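Local coordinates for putative fumarylacetoacetate hydrolase family protein (Yersinia pestis, PDB 3S52) that is a putative member of the fumarylacetoacetate hydrolase family, a beta-rich protein whose own specific function is not established, at residues V19-C24 with L46-E51; H71-L76 with A102-L107; A77-T82 with G187-T192; T153-I158 with S203-K208. All coordinates share one frame; numbering follows the deposited sequence.

Contact 1 of 4, residues V19-C24 with L46-E51; sequences VNKVVC and LFIKPE
Val22 O has two partners on the facing strand, Lys49 N and the CA-H of Ile48: Lys49 N donates to it at 2.8 Å, and Ile48 CA makes a second contact to Val22 O at 3.2 Å. The evidence fits an antiparallel pair within the mixed sheet of the family fold, the N-to-C directions being 157° apart and the axes 4.7 Å at closest approach. Val22 with Lys49 and Cys24 with Phe47 are the hydrogen-bonded pairs; between them stands the non-hydrogen-bonded pair Val23 and Ile48, whose side chains lie on the other face, where Met178 of helix 171-181 packs on Val23.

Phe47 places CG between its backbone N and carbonyl carbon (chi1 60°), a rotation that lays the ring beside the neighbouring strand. Cys24 CB then sits over one ring face, 3.6 Å from the Phe47 centroid and 20° off the normal, a CH-pi contact, while its sulfur approaches obliquely. Lys49 carries its ammonium onward to Asp104, and Glu51 pairs with Arg185 of the second subunit. At the far end a water lies 2.8 Å from Asn20 O and accepts Glu51 N at the same distance.

Contact 2 of 4, residues H71-L76 with A102-L107; sequences HHEIEL and ALDLTL
His71 and Thr106 open an antiparallel pairing, linked by His71 N to Thr106 O at 3.0 Å in a nearly straight bond and by the reverse bond from Thr106 N. The two segments run 148° apart, and the register closes with Glu75 and Ala102, which also exchange two bonds. In the irregular middle, Asp104 N reaches Glu73 O at 2.8 Å. On one face Leu103 CD2 packs 4.2 Å from Ile74 CB.

The opposite face, with Glu73, Glu75, Asp104 and Thr106, is acidic. Asp104 has CG anti to its backbone N (chi1 162°), which brings OD2 close to two other carboxylates: Glu73 OE1 lies 3.0 Å from Asp104 OD2, and Glu75 OE2 lies 3.2 Å from the same Asp104 OD2. Glu73 runs alongside Asp104 with the carboxylate planes 78° apart, whereas Glu75 comes across it. Lys125 bridges Glu73, Asp104 and Thr106, Lys49 pairs with the second Asp104 oxygen, and Gly193 N serves Glu75. Acids this close would be expected to favour cations, and the Lys125 and Lys49 ammonium groups probably offset much of the charge; the trio is consistent with the acidic metal site of family relatives.

Contact 3 of 4, residues A77-T82 with G187-T192; sequences AVLIGT and GDIVLT
Ile80 lies along the backbone of the facing segment, and its side chain can be followed outward over Asp188 to Val190. Its CB rests 3.6 Å from Asp188 O, and CG1 is just as near the same oxygen. CG1 stands anti to the carbonyl carbon of Ile80 (chi1 -53°), and a further bend at chi2 (-57°) turns the tip along the strand, bringing Ile80 CD1 to 4.3 Å from Val190 CG2. The backbone of the same residue is bonded at both its polar atoms: Ile80 N donates to Asp188 O at 3.0 Å, and Ile80 O receives Gly187 N at 2.7 Å.

Val78 and Val190 form the hydrogen-bonded pair of the register, flanked by the non-hydrogen-bonded pairs Ala77 with Leu191 and Leu79 with Ile189. With N-to-C directions 156° apart, strands 77-80 and 189-191 are antiparallel neighbours in the mixed sheet, and each face has its own cover. Val78, Ile80 and Val190 meet Ile175 of helix 171-181. The face of Ala77, Leu79, Ile189 and Leu191 meets strand 131-138 through Ile133, Phe136 and Cys131.

On that second face Ala77 CB touches Leu191 CD2 at 3.6 Å and Ile189 CG2 at 4.0 Å, so one methyl is shared between two branched side chains. Val78 CG2 meets Thr192 CG2 at 3.9 Å, the two side chains crossing at about a right angle. Thr192 turns its hydroxyl elsewhere, bonding OG1 to Leu76 O. Asp188 points its carboxylate away from strand 77-80, where OD2 accepts Arg185 N and forms a salt bridge with Lys21.

Contact 4 of 4, residues T153-I158 with S203-K208; sequences TINGEI and SGDMLK
A type I' turn from Ile154 to Glu157 forms the tip of a beta-hairpin, and the hairpin's first strand pairs antiparallel with strand 206-208 inside a four-stranded sheet. Thr153 and Lys208 exchange two backbone bonds, the shorter being Lys208 N to Thr153 O at 2.8 Å. One step on, Asn155 N donates to Met206 O at 2.9 Å.

Where the turn carries the backbone away, the amide of Asn155 continues the pairing. With CG anti to the carbonyl carbon (chi1 -54°), OD1 reaches across to the facing segment and accepts Met206 N (a selenomethionine here) at 2.9 Å. The other end of the group, Asn155 ND2, gives a hydrogen to Asp205 OD1 at 3.0 Å. That bond lies close to the amide plane but arrives 68° out of the carboxylate plane, and the two side chains cross at about a right angle. Asp205 OD2 takes Gln202 N. On the inner face Ile154 CG1 lies 3.9 Å from Leu207 CD1, the two side chains alongside.

Bonds at both ends of the Asn155 amide fix its rotation and tie the first corner of the turn to segment 203-208, although the residue is exposed.

Overall arrangement
Contacts 1, 2 and 3 are buried in one mixed sheet, while contact 4, partly buried, lies on a separate four-stranded sheet, its centre about 26 Å from those of contacts 1 and 3. Strand 70-80 serves both contact 2 and contact 3, and strand 189-191 in contact 3 lies beside strand 21-26 of contact 1. Their chemistry differs: contact 3 is mainly aliphatic, contact 2 carries a cluster of acids, and contact 1 supplies Lys49 to it, with NZ 2.6 Å from Asp104 OD1, besides reaching the second subunit. Contact 4 adds the side-chain amide of an exposed residue to its backbone bonds, yet its inner face meets contact 2, where Leu207 CD2 lies 3.7 Å from Leu103 CD1.

Contact 1 of 4, residues V19-C24 with L46-E51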
# COMPACT_ATOMS: atom_id res chain seq x y z
N VAL A 19 -14.28 -0.60 -0.63
CA VAL A 19 -13.09 0.12 -1.04
C VAL A 19 -11.96 -0.36 -0.14
O VAL A 19 -12.11 -0.37 1.08
CB VAL A 19 -13.30 1.62 -0.83
CG1 VAL A 19 -12.00 2.40 -1.10
CG2 VAL A 19 -14.45 2.09 -1.73
N ASN A 20 -10.86 -0.82 -0.74
CA ASN A 20 -9.70 -1.20 0.06
C ASN A 20 -8.39 -0.65 -0.46
O ASN A 20 -7.75 0.19 0.18
CB ASN A 20 -9.59 -2.73 0.22
CG ASN A 20 -10.63 -3.28 1.17
OD1 ASN A 20 -11.67 -3.81 0.75
ND2 ASN A 20 -10.37 -3.14 2.47
N LYS A 21 -7.98 -1.13 -1.63
CA LYS A 21 -6.67 -0.75 -2.17
C LYS A 21 -6.68 -0.58 -3.68
O LYS A 21 -7.64 -0.96 -4.37
CB LYS A 21 -5.58 -1.75 -1.76
CG LYS A 21 -5.76 -3.17 -2.36
CD LYS A 21 -4.61 -4.11 -1.94
CE LYS A 21 -4.89 -5.57 -2.34
NZ LYS A 21 -6.13 -6.13 -1.70
N VAL A 22 -5.58 -0.03 -4.18
CA VAL A 22 -5.33 0.17 -5.60
C VAL A 22 -3.96 -0.45 -5.89
O VAL A 22 -2.97 -0.06 -5.28
CB VAL A 22 -5.29 1.67 -5.92
CG1 VAL A 22 -5.15 1.91 -7.42
CG2 VAL A 22 -6.52 2.35 -5.38
N VAL A 23 -3.90 -1.45 -6.77
CA VAL A 23 -2.64 -2.10 -7.15
C VAL A 23 -2.25 -1.54 -8.50
O VAL A 23 -3.07 -1.46 -9.41
CB VAL A 23 -2.75 -3.64 -7.16
CG1 VAL A 23 -1.37 -4.31 -7.39
CG2 VAL A 23 -3.34 -4.13 -5.86
N CYS A 24 -1.00 -1.12 -8.62
CA CYS A 24 -0.58 -0.28 -9.73
C CYS A 24 0.65 -0.85 -10.37
O CYS A 24 1.41 -1.56 -9.71
CB CYS A 24 -0.22 1.12 -9.22
SG CYS A 24 -1.52 1.92 -8.24
N LEU A 46 5.37 -3.41 -9.39
CA LEU A 46 4.10 -3.31 -8.67
C LEU A 46 4.23 -2.43 -7.44
O LEU A 46 5.18 -2.55 -6.68
CB LEU A 46 3.62 -4.69 -8.24
CG LEU A 46 3.29 -5.67 -9.37
CD1 LEU A 46 2.52 -6.86 -8.82
CD2 LEU A 46 2.43 -4.95 -10.42
N PHE A 47 3.26 -1.54 -7.23
CA PHE A 47 3.16 -0.83 -5.96
C PHE A 47 1.69 -0.63 -5.68
O PHE A 47 0.85 -0.96 -6.52
CB PHE A 47 3.92 0.50 -6.00
CG PHE A 47 3.42 1.46 -7.05
CD1 PHE A 47 3.89 1.40 -8.35
CD2 PHE A 47 2.49 2.44 -6.72
CE1 PHE A 47 3.43 2.28 -9.32
CE2 PHE A 47 2.01 3.33 -7.68
CZ PHE A 47 2.48 3.25 -8.98
N ILE A 48 1.36 -0.08 -4.52
CA ILE A 48 -0.04 -0.05 -4.08
C ILE A 48 -0.36 1.31 -3.47
O ILE A 48 0.51 1.91 -2.85
CB ILE A 48 -0.30 -1.15 -3.01
CG1 ILE A 48 -0.06 -2.55 -3.61
CG2 ILE A 48 -1.75 -1.05 -2.44
CD1 ILE A 48 -0.29 -3.71 -2.62
N LYS A 49 -1.59 1.78 -3.67
CA LYS A 49 -2.07 2.97 -2.99
C LYS A 49 -3.20 2.56 -2.04
O LYS A 49 -3.98 1.65 -2.35
CB LYS A 49 -2.63 3.99 -3.98
CG LYS A 49 -1.69 4.44 -5.10
CD LYS A 49 -2.38 5.54 -5.93
CE LYS A 49 -1.57 6.01 -7.12
NZ LYS A 49 -0.64 7.15 -6.81
N PRO A 50 -3.31 3.23 -0.89
CA PRO A 50 -4.34 2.81 0.07
C PRO A 50 -5.64 3.56 -0.16
O PRO A 50 -5.68 4.47 -0.99
CB PRO A 50 -3.74 3.24 1.41
CG PRO A 50 -2.97 4.50 1.06
CD PRO A 50 -2.40 4.26 -0.33
N GLU A 51 -6.68 3.22 0.59
CA GLU A 51 -7.97 3.89 0.45
C GLU A 51 -7.84 5.42 0.61
O GLU A 51 -8.54 6.19 -0.05
CB GLU A 51 -8.97 3.31 1.46
CG GLU A 51 -10.20 4.18 1.69
CD GLU A 51 -9.94 5.27 2.73
OE1 GLU A 51 -9.33 4.97 3.77
OE2 GLU A 51 -10.35 6.43 2.48
O HOH W 1 -6.34 1.11 2.47

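Contact 2 of 4, residues H71-L76 with A102-L107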
# COMPACT_ATOMS: atom_id res chain seq x y z
N HIS A 71 3.36 15.48 -10.23
CA HIS A 71 3.18 15.15 -11.64
C HIS A 71 1.92 14.32 -11.92
O HIS A 71 1.60 13.41 -11.17
CB HIS A 71 4.40 14.37 -12.16
CG HIS A 71 5.62 15.22 -12.39
ND1 HIS A 71 5.95 16.28 -11.57
CD2 HIS A 71 6.59 15.15 -13.33
CE1 HIS A 71 7.07 16.84 -12.01
NE2 HIS A 71 7.47 16.17 -13.08
N HIS A 72 1.23 14.63 -13.01
CA HIS A 72 0.09 13.83 -13.44
C HIS A 72 0.56 12.55 -14.16
O HIS A 72 1.54 12.58 -14.91
CB HIS A 72 -0.82 14.66 -14.36
CG HIS A 72 -0.11 15.25 -15.55
ND1 HIS A 72 0.21 14.51 -16.67
CD2 HIS A 72 0.33 16.51 -15.79
CE1 HIS A 72 0.83 15.29 -17.54
NE2 HIS A 72 0.92 16.50 -17.03
N GLU A 73 -0.08 11.41 -13.89
CA GLU A 73 0.09 10.25 -14.75
C GLU A 73 -1.27 9.63 -15.05
O GLU A 73 -1.77 8.86 -14.23
CB GLU A 73 0.99 9.22 -14.06
CG GLU A 73 2.20 9.85 -13.40
CD GLU A 73 3.22 8.82 -12.94
OE1 GLU A 73 2.83 7.67 -12.63
OE2 GLU A 73 4.43 9.17 -12.91
N ILE A 74 -1.79 9.86 -16.24
CA ILE A 74 -3.13 9.36 -16.58
C ILE A 74 -3.04 7.85 -16.85
O ILE A 74 -2.03 7.38 -17.39
CB ILE A 74 -3.76 10.12 -17.79
CG1 ILE A 74 -5.23 9.76 -17.94
CG2 ILE A 74 -3.02 9.80 -19.07
CD1 ILE A 74 -5.92 10.47 -19.10
N GLU A 75 -4.07 7.11 -16.45
CA GLU A 75 -4.04 5.65 -16.53
C GLU A 75 -5.43 5.08 -16.62
O GLU A 75 -6.38 5.64 -16.06
CB GLU A 75 -3.32 5.04 -15.29
CG GLU A 75 -1.97 5.71 -14.97
CD GLU A 75 -1.05 4.88 -14.09
OE1 GLU A 75 -1.38 3.71 -13.81
OE2 GLU A 75 0.02 5.40 -13.68
N LEU A 76 -5.55 3.95 -17.32
CA LEU A 76 -6.78 3.18 -17.33
C LEU A 76 -6.91 2.48 -15.98
O LEU A 76 -5.96 1.83 -15.51
CB LEU A 76 -6.75 2.14 -18.46
CG LEU A 76 -7.99 1.24 -18.46
CD1 LEU A 76 -9.19 2.01 -18.95
CD2 LEU A 76 -7.76 -0.02 -19.31
N ALA A 102 -7.90 7.19 -14.10
CA ALA A 102 -7.34 7.81 -12.91
C ALA A 102 -6.09 8.63 -13.22
O ALA A 102 -5.52 8.53 -14.31
CB ALA A 102 -7.00 6.74 -11.86
N LEU A 103 -5.69 9.44 -12.25
CA LEU A 103 -4.38 10.08 -12.23
C LEU A 103 -3.56 9.43 -11.11
O LEU A 103 -3.94 9.49 -9.95
CB LEU A 103 -4.51 11.57 -11.92
CG LEU A 103 -5.31 12.38 -12.93
CD1 LEU A 103 -5.37 13.84 -12.51
CD2 LEU A 103 -4.70 12.23 -14.32
N ASP A 104 -2.43 8.83 -11.46
CA ASP A 104 -1.56 8.34 -10.43
C ASP A 104 -0.65 9.53 -10.20
O ASP A 104 0.38 9.68 -10.88
CB ASP A 104 -0.81 7.11 -10.98
CG ASP A 104 0.45 6.74 -10.19
OD1 ASP A 104 0.64 7.22 -9.05
OD2 ASP A 104 1.25 5.94 -10.73
N LEU A 105 -0.97 10.32 -9.17
CA LEU A 105 -0.21 11.53 -8.87
C LEU A 105 1.03 11.14 -8.11
O LEU A 105 0.97 10.33 -7.19
CB LEU A 105 -1.01 12.54 -8.03
CG LEU A 105 -2.36 13.07 -8.53
CD1 LEU A 105 -2.90 14.08 -7.53
CD2 LEU A 105 -2.23 13.69 -9.90
N THR A 106 2.14 11.76 -8.46
CA THR A 106 3.43 11.28 -7.98
C THR A 106 4.25 12.46 -7.52
O THR A 106 4.33 13.47 -8.22
CB THR A 106 4.17 10.57 -9.12
OG1 THR A 106 3.40 9.45 -9.57
CG2 THR A 106 5.58 10.09 -8.66
N LEU A 107 4.92 12.34 -6.38
CA LEU A 107 5.83 13.41 -6.03
C LEU A 107 7.12 12.99 -6.67
O LEU A 107 7.89 12.20 -6.13
CB LEU A 107 5.97 13.50 -4.50
CG LEU A 107 4.65 13.88 -3.81
CD1 LEU A 107 4.71 13.75 -2.28
CD2 LEU A 107 4.24 15.29 -4.22

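Contact 3 of 4, residues A77-T82 with G187-T192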
# COMPACT_ATOMS: atom_id res chain seq x y z
N ALA A 77 -8.06 2.64 -15.33
CA ALA A 77 -8.32 1.95 -14.05
C ALA A 77 -9.32 0.82 -14.28
O ALA A 77 -10.29 0.99 -15.01
CB ALA A 77 -8.86 2.93 -13.01
N VAL A 78 -9.09 -0.32 -13.65
CA VAL A 78 -9.93 -1.50 -13.81
C VAL A 78 -10.52 -1.83 -12.44
O VAL A 78 -9.79 -1.92 -11.46
CB VAL A 78 -9.10 -2.69 -14.31
CG1 VAL A 78 -9.97 -3.91 -14.50
CG2 VAL A 78 -8.36 -2.32 -15.59
N LEU A 79 -11.83 -2.00 -12.38
CA LEU A 79 -12.52 -2.34 -11.14
C LEU A 79 -12.72 -3.85 -11.07
O LEU A 79 -13.29 -4.46 -11.98
CB LEU A 79 -13.88 -1.62 -11.08
CG LEU A 79 -14.79 -1.84 -9.86
CD1 LEU A 79 -14.13 -1.41 -8.56
CD2 LEU A 79 -16.12 -1.10 -10.03
N ILE A 80 -12.26 -4.45 -9.98
CA ILE A 80 -12.43 -5.87 -9.76
C ILE A 80 -13.79 -6.13 -9.09
O ILE A 80 -14.10 -5.52 -8.07
CB ILE A 80 -11.30 -6.46 -8.89
CG1 ILE A 80 -9.91 -6.11 -9.44
CG2 ILE A 80 -11.48 -7.97 -8.76
CD1 ILE A 80 -9.68 -6.57 -10.87
N GLY A 81 -14.59 -7.02 -9.66
CA GLY A 81 -15.90 -7.34 -9.09
C GLY A 81 -15.99 -8.68 -8.39
O GLY A 81 -16.99 -8.98 -7.73
N THR A 82 -14.95 -9.50 -8.53
CA THR A 82 -14.91 -10.83 -7.93
C THR A 82 -13.51 -11.06 -7.41
O THR A 82 -12.55 -10.79 -8.11
CB THR A 82 -15.19 -11.91 -9.00
OG1 THR A 82 -16.44 -11.64 -9.66
CG2 THR A 82 -15.23 -13.31 -8.39
N GLY A 187 -14.03 -4.83 -5.46
CA GLY A 187 -13.93 -3.43 -5.08
C GLY A 187 -12.51 -2.90 -5.14
O GLY A 187 -12.29 -1.70 -5.02
N ASP A 188 -11.52 -3.78 -5.32
CA ASP A 188 -10.17 -3.27 -5.51
C ASP A 188 -10.06 -2.69 -6.91
O ASP A 188 -10.83 -3.05 -7.80
CB ASP A 188 -9.09 -4.32 -5.26
CG ASP A 188 -8.84 -4.58 -3.76
OD1 ASP A 188 -9.28 -3.77 -2.91
OD2 ASP A 188 -8.20 -5.59 -3.44
N ILE A 189 -9.10 -1.80 -7.09
CA ILE A 189 -8.91 -1.14 -8.37
C ILE A 189 -7.50 -1.47 -8.85
O ILE A 189 -6.57 -1.54 -8.04
CB ILE A 189 -9.07 0.40 -8.21
CG1 ILE A 189 -10.48 0.76 -7.74
CG2 ILE A 189 -8.72 1.12 -9.49
CD1 ILE A 189 -10.61 2.20 -7.21
N VAL A 190 -7.35 -1.66 -10.16
CA VAL A 190 -6.03 -1.87 -10.73
C VAL A 190 -5.73 -0.73 -11.68
O VAL A 190 -6.56 -0.40 -12.54
CB VAL A 190 -5.94 -3.20 -11.49
CG1 VAL A 190 -4.67 -3.24 -12.35
CG2 VAL A 190 -6.01 -4.37 -10.50
N LEU A 191 -4.56 -0.11 -11.50
CA LEU A 191 -4.08 0.93 -12.41
C LEU A 191 -3.10 0.28 -13.37
O LEU A 191 -2.23 -0.49 -12.95
CB LEU A 191 -3.40 2.07 -11.65
CG LEU A 191 -4.31 2.93 -10.77
CD1 LEU A 191 -3.58 4.21 -10.33
CD2 LEU A 191 -5.59 3.27 -11.50
N THR A 192 -3.26 0.56 -14.65
CA THR A 192 -2.55 -0.16 -15.69
C THR A 192 -1.31 0.56 -16.27
O THR A 192 -0.70 0.07 -17.21
CB THR A 192 -3.51 -0.55 -16.83
OG1 THR A 192 -4.05 0.64 -17.40
CG2 THR A 192 -4.64 -1.41 -16.29

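Contact 4 of 4, residues T153-I158 with S203-K208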
# COMPACT_ATOMS: atom_id res chain seq x y z
N THR A 153 -5.67 16.89 -21.03
CA THR A 153 -5.44 18.24 -21.51
C THR A 153 -5.35 19.12 -20.27
O THR A 153 -6.19 19.03 -19.38
CB THR A 153 -6.62 18.72 -22.39
OG1 THR A 153 -6.68 17.91 -23.58
CG2 THR A 153 -6.46 20.15 -22.79
N ILE A 154 -4.30 19.93 -20.19
CA ILE A 154 -4.14 20.85 -19.08
C ILE A 154 -4.04 22.27 -19.62
O ILE A 154 -3.17 22.57 -20.45
CB ILE A 154 -2.92 20.49 -18.23
CG1 ILE A 154 -3.15 19.16 -17.51
CG2 ILE A 154 -2.65 21.56 -17.19
CD1 ILE A 154 -2.01 18.77 -16.60
N ASN A 155 -4.94 23.13 -19.15
CA ASN A 155 -5.05 24.51 -19.62
C ASN A 155 -5.09 24.58 -21.14
O ASN A 155 -4.38 25.36 -21.76
CB ASN A 155 -3.90 25.39 -19.07
CG ASN A 155 -3.78 25.33 -17.56
OD1 ASN A 155 -4.79 25.23 -16.83
ND2 ASN A 155 -2.55 25.41 -17.06
N GLY A 156 -5.92 23.73 -21.73
CA GLY A 156 -6.14 23.74 -23.17
C GLY A 156 -5.04 23.12 -24.02
O GLY A 156 -5.13 23.10 -25.24
N GLU A 157 -4.00 22.59 -23.37
CA GLU A 157 -2.88 21.98 -24.09
C GLU A 157 -2.79 20.48 -23.82
O GLU A 157 -2.80 20.04 -22.67
CB GLU A 157 -1.57 22.63 -23.64
CG GLU A 157 -0.34 21.97 -24.23
CD GLU A 157 0.95 22.37 -23.54
OE1 GLU A 157 0.96 23.40 -22.84
OE2 GLU A 157 1.95 21.64 -23.69
N ILE A 158 -2.70 19.69 -24.88
CA ILE A 158 -2.62 18.24 -24.69
C ILE A 158 -1.31 17.89 -24.01
O ILE A 158 -0.25 18.29 -24.46
CB ILE A 158 -2.64 17.50 -26.02
CG1 ILE A 158 -4.02 17.60 -26.64
CG2 ILE A 158 -2.22 16.03 -25.81
CD1 ILE A 158 -4.06 17.13 -28.07
N SER A 203 -1.44 24.48 -8.62
CA SER A 203 -2.71 25.02 -8.20
C SER A 203 -3.25 25.97 -9.27
O SER A 203 -2.53 26.85 -9.76
CB SER A 203 -2.54 25.72 -6.86
OG SER A 203 -3.79 25.86 -6.22
N GLY A 204 -4.51 25.79 -9.65
CA GLY A 204 -5.13 26.67 -10.64
C GLY A 204 -5.24 26.06 -12.03
O GLY A 204 -5.96 26.57 -12.87
N ASP A 205 -4.54 24.96 -12.28
CA ASP A 205 -4.62 24.31 -13.59
C ASP A 205 -6.01 23.73 -13.78
O ASP A 205 -6.63 23.25 -12.84
CB ASP A 205 -3.61 23.19 -13.72
CG ASP A 205 -2.18 23.69 -13.89
OD1 ASP A 205 -1.97 24.90 -14.15
OD2 ASP A 205 -1.27 22.85 -13.78
N MSE A 206 -6.49 23.79 -15.02
CA MSE A 206 -7.73 23.16 -15.42
C MSE A 206 -7.41 21.88 -16.17
O MSE A 206 -6.59 21.87 -17.10
CB MSE A 206 -8.52 24.08 -16.34
CG MSE A 206 -9.33 25.14 -15.64
SE MSE A 206 -10.15 26.31 -16.96
CE MSE A 206 -10.76 24.98 -18.25
N LEU A 207 -8.07 20.80 -15.79
CA LEU A 207 -7.83 19.51 -16.41
C LEU A 207 -9.04 19.07 -17.20
O LEU A 207 -10.16 19.15 -16.71
CB LEU A 207 -7.51 18.47 -15.35
CG LEU A 207 -6.07 18.34 -14.87
CD1 LEU A 207 -5.53 19.68 -14.41
CD2 LEU A 207 -5.99 17.29 -13.77
N LYS A 208 -8.81 18.60 -18.41
CA LYS A 208 -9.87 17.88 -19.14
C LYS A 208 -9.35 16.49 -19.40
O LYS A 208 -8.29 16.32 -20.01
CB LYS A 208 -10.22 18.57 -20.46
CG LYS A 208 -11.18 17.75 -21.30
CD LYS A 208 -11.43 18.39 -22.66
CE LYS A 208 -11.74 19.86 -22.52
NZ LYS A 208 -12.85 20.12 -21.55